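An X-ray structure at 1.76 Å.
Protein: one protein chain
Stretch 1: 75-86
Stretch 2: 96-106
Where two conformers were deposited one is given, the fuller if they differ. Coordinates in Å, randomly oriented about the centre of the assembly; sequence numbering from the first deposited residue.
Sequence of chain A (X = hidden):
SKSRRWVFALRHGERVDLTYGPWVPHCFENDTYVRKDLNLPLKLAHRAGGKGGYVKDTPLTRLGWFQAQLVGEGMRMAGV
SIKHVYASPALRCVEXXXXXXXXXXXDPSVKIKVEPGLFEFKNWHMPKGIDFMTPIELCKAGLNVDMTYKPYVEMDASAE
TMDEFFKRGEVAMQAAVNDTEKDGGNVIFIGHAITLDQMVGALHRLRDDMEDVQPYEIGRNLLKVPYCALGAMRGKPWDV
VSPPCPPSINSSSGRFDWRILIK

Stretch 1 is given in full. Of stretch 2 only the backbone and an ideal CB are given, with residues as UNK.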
# COMPACT_ATOMS: atom_id res chain seq x y z
N MET A 75 -13.99 -8.80 -0.44
CA MET A 75 -15.43 -9.02 -0.52
C MET A 75 -15.75 -9.85 -1.77
O MET A 75 -16.51 -10.83 -1.68
CB MET A 75 -16.17 -7.67 -0.51
CG MET A 75 -17.58 -7.77 0.09
SD MET A 75 -17.54 -7.82 1.89
CE MET A 75 -17.42 -6.08 2.35
N ARG A 76 -15.17 -9.48 -2.91
CA ARG A 76 -15.32 -10.21 -4.18
C ARG A 76 -14.85 -11.66 -4.03
O ARG A 76 -15.53 -12.59 -4.49
CB ARG A 76 -14.56 -9.49 -5.31
CG ARG A 76 -14.51 -10.25 -6.68
CD ARG A 76 -14.16 -9.33 -7.84
NE ARG A 76 -12.99 -8.48 -7.58
CZ ARG A 76 -11.73 -8.78 -7.88
NH1 ARG A 76 -11.40 -9.94 -8.46
NH2 ARG A 76 -10.77 -7.90 -7.59
N MET A 77 -13.71 -11.87 -3.38
CA MET A 77 -13.22 -13.24 -3.16
C MET A 77 -14.13 -14.09 -2.31
O MET A 77 -14.18 -15.31 -2.48
CB MET A 77 -11.86 -13.20 -2.53
CG MET A 77 -10.87 -12.74 -3.51
SD MET A 77 -9.37 -12.26 -2.70
CE MET A 77 -8.41 -12.07 -4.20
N ALA A 78 -14.83 -13.45 -1.39
CA ALA A 78 -15.74 -14.14 -0.48
C ALA A 78 -17.12 -14.37 -1.10
O ALA A 78 -18.02 -14.92 -0.46
CB ALA A 78 -15.85 -13.37 0.81
N GLY A 79 -17.28 -13.95 -2.36
CA GLY A 79 -18.56 -14.06 -3.08
C GLY A 79 -19.64 -13.12 -2.61
O GLY A 79 -20.83 -13.36 -2.84
N VAL A 80 -19.25 -12.04 -1.93
CA VAL A 80 -20.23 -11.11 -1.40
C VAL A 80 -20.40 -9.90 -2.33
O VAL A 80 -19.43 -9.23 -2.68
CB VAL A 80 -19.93 -10.68 0.06
CG1 VAL A 80 -21.00 -9.70 0.57
CG2 VAL A 80 -19.86 -11.90 0.97
N SER A 81 -21.65 -9.64 -2.73
CA SER A 81 -21.96 -8.48 -3.58
C SER A 81 -22.38 -7.30 -2.70
O SER A 81 -22.65 -7.49 -1.52
CB SER A 81 -23.09 -8.83 -4.54
OG SER A 81 -24.19 -9.37 -3.82
N ILE A 82 -22.40 -6.10 -3.28
CA ILE A 82 -22.92 -4.92 -2.61
C ILE A 82 -23.77 -4.14 -3.63
O ILE A 82 -23.41 -4.01 -4.81
CB ILE A 82 -21.79 -4.02 -1.97
CG1 ILE A 82 -21.24 -4.65 -0.68
CG2 ILE A 82 -22.31 -2.67 -1.52
CD1 ILE A 82 -20.11 -5.56 -0.90
N LYS A 83 -24.91 -3.65 -3.18
CA LYS A 83 -25.77 -2.93 -4.09
C LYS A 83 -25.90 -1.48 -3.68
O LYS A 83 -26.04 -0.60 -4.53
CB LYS A 83 -27.14 -3.60 -4.13
CG LYS A 83 -28.10 -3.02 -5.15
CD LYS A 83 -29.20 -4.02 -5.47
CE LYS A 83 -30.23 -3.45 -6.45
NZ LYS A 83 -29.59 -2.86 -7.66
N HIS A 84 -25.86 -1.24 -2.37
CA HIS A 84 -26.20 0.07 -1.82
C HIS A 84 -25.01 0.62 -1.05
O HIS A 84 -24.64 0.07 -0.01
CB HIS A 84 -27.42 -0.05 -0.92
CG HIS A 84 -28.57 -0.76 -1.56
ND1 HIS A 84 -28.94 -2.05 -1.23
CD2 HIS A 84 -29.42 -0.37 -2.54
CE1 HIS A 84 -29.98 -2.41 -1.95
NE2 HIS A 84 -30.30 -1.41 -2.76
N VAL A 85 -24.43 1.69 -1.59
CA VAL A 85 -23.18 2.25 -1.08
C VAL A 85 -23.42 3.71 -0.68
O VAL A 85 -23.83 4.54 -1.50
CB VAL A 85 -22.05 2.16 -2.14
CG1 VAL A 85 -20.76 2.80 -1.64
CG2 VAL A 85 -21.80 0.70 -2.55
N TYR A 86 -23.20 3.97 0.61
CA TYR A 86 -23.38 5.31 1.19
C TYR A 86 -22.04 5.79 1.74
O TYR A 86 -21.34 5.02 2.40
CB TYR A 86 -24.43 5.28 2.31
CG TYR A 86 -25.78 4.77 1.85
CD1 TYR A 86 -26.03 3.40 1.77
CD2 TYR A 86 -26.80 5.66 1.48
CE1 TYR A 86 -27.27 2.93 1.33
CE2 TYR A 86 -28.05 5.19 1.05
CZ TYR A 86 -28.27 3.82 0.97
OH TYR A 86 -29.48 3.33 0.55
N UNK A 96 -12.57 6.42 -0.64
CA UNK A 96 -12.53 5.05 -0.12
C UNK A 96 -13.63 4.23 -0.80
O UNK A 96 -13.43 3.06 -1.17
CB UNK A 96 -12.70 5.03 1.40
N UNK A 97 -14.79 4.85 -0.96
CA UNK A 97 -15.93 4.17 -1.60
C UNK A 97 -15.57 3.75 -3.02
O UNK A 97 -15.88 2.62 -3.43
CB UNK A 97 -17.16 5.08 -1.62
N UNK A 98 -14.92 4.65 -3.77
CA UNK A 98 -14.52 4.29 -5.12
C UNK A 98 -13.46 3.18 -5.14
O UNK A 98 -13.59 2.25 -5.92
CB UNK A 98 -13.99 5.53 -5.85
N UNK A 99 -12.42 3.28 -4.29
CA UNK A 99 -11.42 2.20 -4.20
C UNK A 99 -12.08 0.88 -3.85
O UNK A 99 -11.80 -0.16 -4.47
CB UNK A 99 -10.35 2.54 -3.16
N UNK A 100 -13.03 0.91 -2.91
CA UNK A 100 -13.74 -0.30 -2.52
C UNK A 100 -14.45 -0.91 -3.75
O UNK A 100 -14.33 -2.12 -4.05
CB UNK A 100 -14.74 0.01 -1.41
N UNK A 101 -15.20 -0.07 -4.45
CA UNK A 101 -15.92 -0.51 -5.66
C UNK A 101 -15.00 -1.00 -6.76
O UNK A 101 -15.35 -1.92 -7.51
CB UNK A 101 -16.78 0.63 -6.20
N UNK A 102 -13.82 -0.39 -6.87
CA UNK A 102 -12.82 -0.84 -7.85
C UNK A 102 -12.34 -2.26 -7.51
O UNK A 102 -12.21 -3.11 -8.39
CB UNK A 102 -11.63 0.13 -7.89
N UNK A 103 -12.05 -2.51 -6.23
CA UNK A 103 -11.58 -3.82 -5.79
C UNK A 103 -12.65 -4.88 -5.97
O UNK A 103 -12.38 -6.03 -6.41
CB UNK A 103 -11.14 -3.77 -4.33
N UNK A 104 -13.88 -4.48 -5.66
CA UNK A 104 -15.08 -5.31 -5.82
C UNK A 104 -15.42 -5.65 -7.28
O UNK A 104 -16.11 -6.63 -7.55
CB UNK A 104 -16.27 -4.60 -5.18
N UNK A 105 -14.91 -4.85 -8.21
CA UNK A 105 -15.35 -4.90 -9.61
C UNK A 105 -16.87 -4.80 -9.70
O UNK A 105 -17.51 -5.51 -10.48
CB UNK A 105 -14.87 -6.19 -10.28
N UNK A 106 -17.44 -3.89 -8.91
CA UNK A 106 -18.86 -3.65 -8.92
C UNK A 106 -19.28 -3.16 -10.31
O UNK A 106 -18.47 -2.58 -11.05
CB UNK A 106 -19.24 -2.64 -7.84

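Position 96 is helical, and its ideal CB has nothing of stretch 1 within 5.5 Å. The residue is Thr96, whose OG1 is hydrogen-bonded elsewhere in the structure.

Position 97 points its CB toward stretch 1, 4.3 Å from Val85 CG1. A small apolar side chain would suit this spacing. It is Ala97, which packs on Val85.

Position 98 points away, so many residues would do. It is Gln98. Its NE2 is within reach of the side chain one helical turn on, at 102.

Position 99 is helical and out of reach of stretch 1, so many would do. It is Gly99.

Position 100 points toward stretch 1, but no atom there lies within 5.5 Å of the ideal CB. The space is lined by Met75 and Ile82, so a long apolar or aromatic side chain would suit. It is Phe100, with chi1 t. Met75 CE lies 3.9 Å from Phe100 CE1, and Ile82 CD1 lies 3.7 Å from Phe100 CZ. Both methyls meet the ring at its edge.

Position 101 points sideways. A branched apolar side chain could still turn to Val85. It is Leu101, with chi1 m, and its CD2 reaches Val85 CG2 at 3.9 Å.

Position 102 points away, leaving a polar residue as suitable as many others. It is Asp102, whose OD1 accepts from Gln98 NE2 at 2.8 Å.

Position 103 offers its carbonyl to Arg76: NE donates to O of 103 at 2.8 Å and NH2 to the same O at 2.7 Å. This fork needs only backbone, so the side chain is loosely specified. The residue is Gly103.

Position 104 has a CB pointing away, 5.2 Å from Arg76 CB. Met75, Val80 and Ile82 offer a largely apolar surface to a side chain that bends back, so Leu, Ile or Met are plausible. It is Leu104, with chi1 t and chi2 p. Its CD1 meets Met75 CB at 3.9 Å and Val80 O at 3.6 Å, while its CD2 meets Ile82 CD1 at 3.8 Å. It loses more area to stretch 1 than any other residue of stretch 2.

Position 105 has positive phi, which favours Gly or Asn. Its ideal CB is 4.0 Å from Arg76 NE. An acid could answer the charge, and a flat group could stack. It is Arg105. The two guanidiniums stack at 10° with centres 4.1 Å apart, despite like charges.

Position 106 points sideways, 5.3 Å from Ile82 O to its ideal CB. Many residues would fit; it is Ala106.

Stretch 2 (96-106) TAQGFLDGLRA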
# COMPACT_ATOMS: atom_id res chain seq x y z
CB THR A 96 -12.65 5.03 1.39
OG1 THR A 96 -11.58 5.82 1.93
CG2 THR A 96 -12.57 3.55 1.95
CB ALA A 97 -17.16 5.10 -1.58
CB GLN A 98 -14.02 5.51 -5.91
CG GLN A 98 -13.79 5.20 -7.40
CD GLN A 98 -15.05 4.74 -8.09
OE1 GLN A 98 -16.10 5.39 -7.98
NE2 GLN A 98 -14.98 3.60 -8.79
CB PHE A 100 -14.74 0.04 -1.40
CG PHE A 100 -15.65 -1.09 -1.05
CD1 PHE A 100 -15.20 -2.13 -0.24
CD2 PHE A 100 -16.98 -1.10 -1.50
CE1 PHE A 100 -16.04 -3.19 0.08
CE2 PHE A 100 -17.82 -2.15 -1.17
CZ PHE A 100 -17.34 -3.19 -0.38
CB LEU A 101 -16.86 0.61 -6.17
CG LEU A 101 -18.05 0.94 -5.27
CD1 LEU A 101 -18.79 2.19 -5.78
CD2 LEU A 101 -19.02 -0.22 -5.15
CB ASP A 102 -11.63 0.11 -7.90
CG ASP A 102 -11.95 1.47 -8.54
OD1 ASP A 102 -12.98 1.62 -9.22
OD2 ASP A 102 -11.14 2.41 -8.34
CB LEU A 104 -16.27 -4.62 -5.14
CG LEU A 104 -17.60 -5.35 -4.91
CD1 LEU A 104 -17.39 -6.65 -4.12
CD2 LEU A 104 -18.61 -4.45 -4.22
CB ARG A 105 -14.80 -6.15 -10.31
CG ARG A 105 -13.31 -6.11 -10.47
CD ARG A 105 -12.74 -7.38 -11.11
NE ARG A 105 -11.27 -7.33 -11.10
CZ ARG A 105 -10.47 -8.21 -11.70
NH1 ARG A 105 -10.95 -9.26 -12.36
NH2 ARG A 105 -9.15 -8.05 -11.62
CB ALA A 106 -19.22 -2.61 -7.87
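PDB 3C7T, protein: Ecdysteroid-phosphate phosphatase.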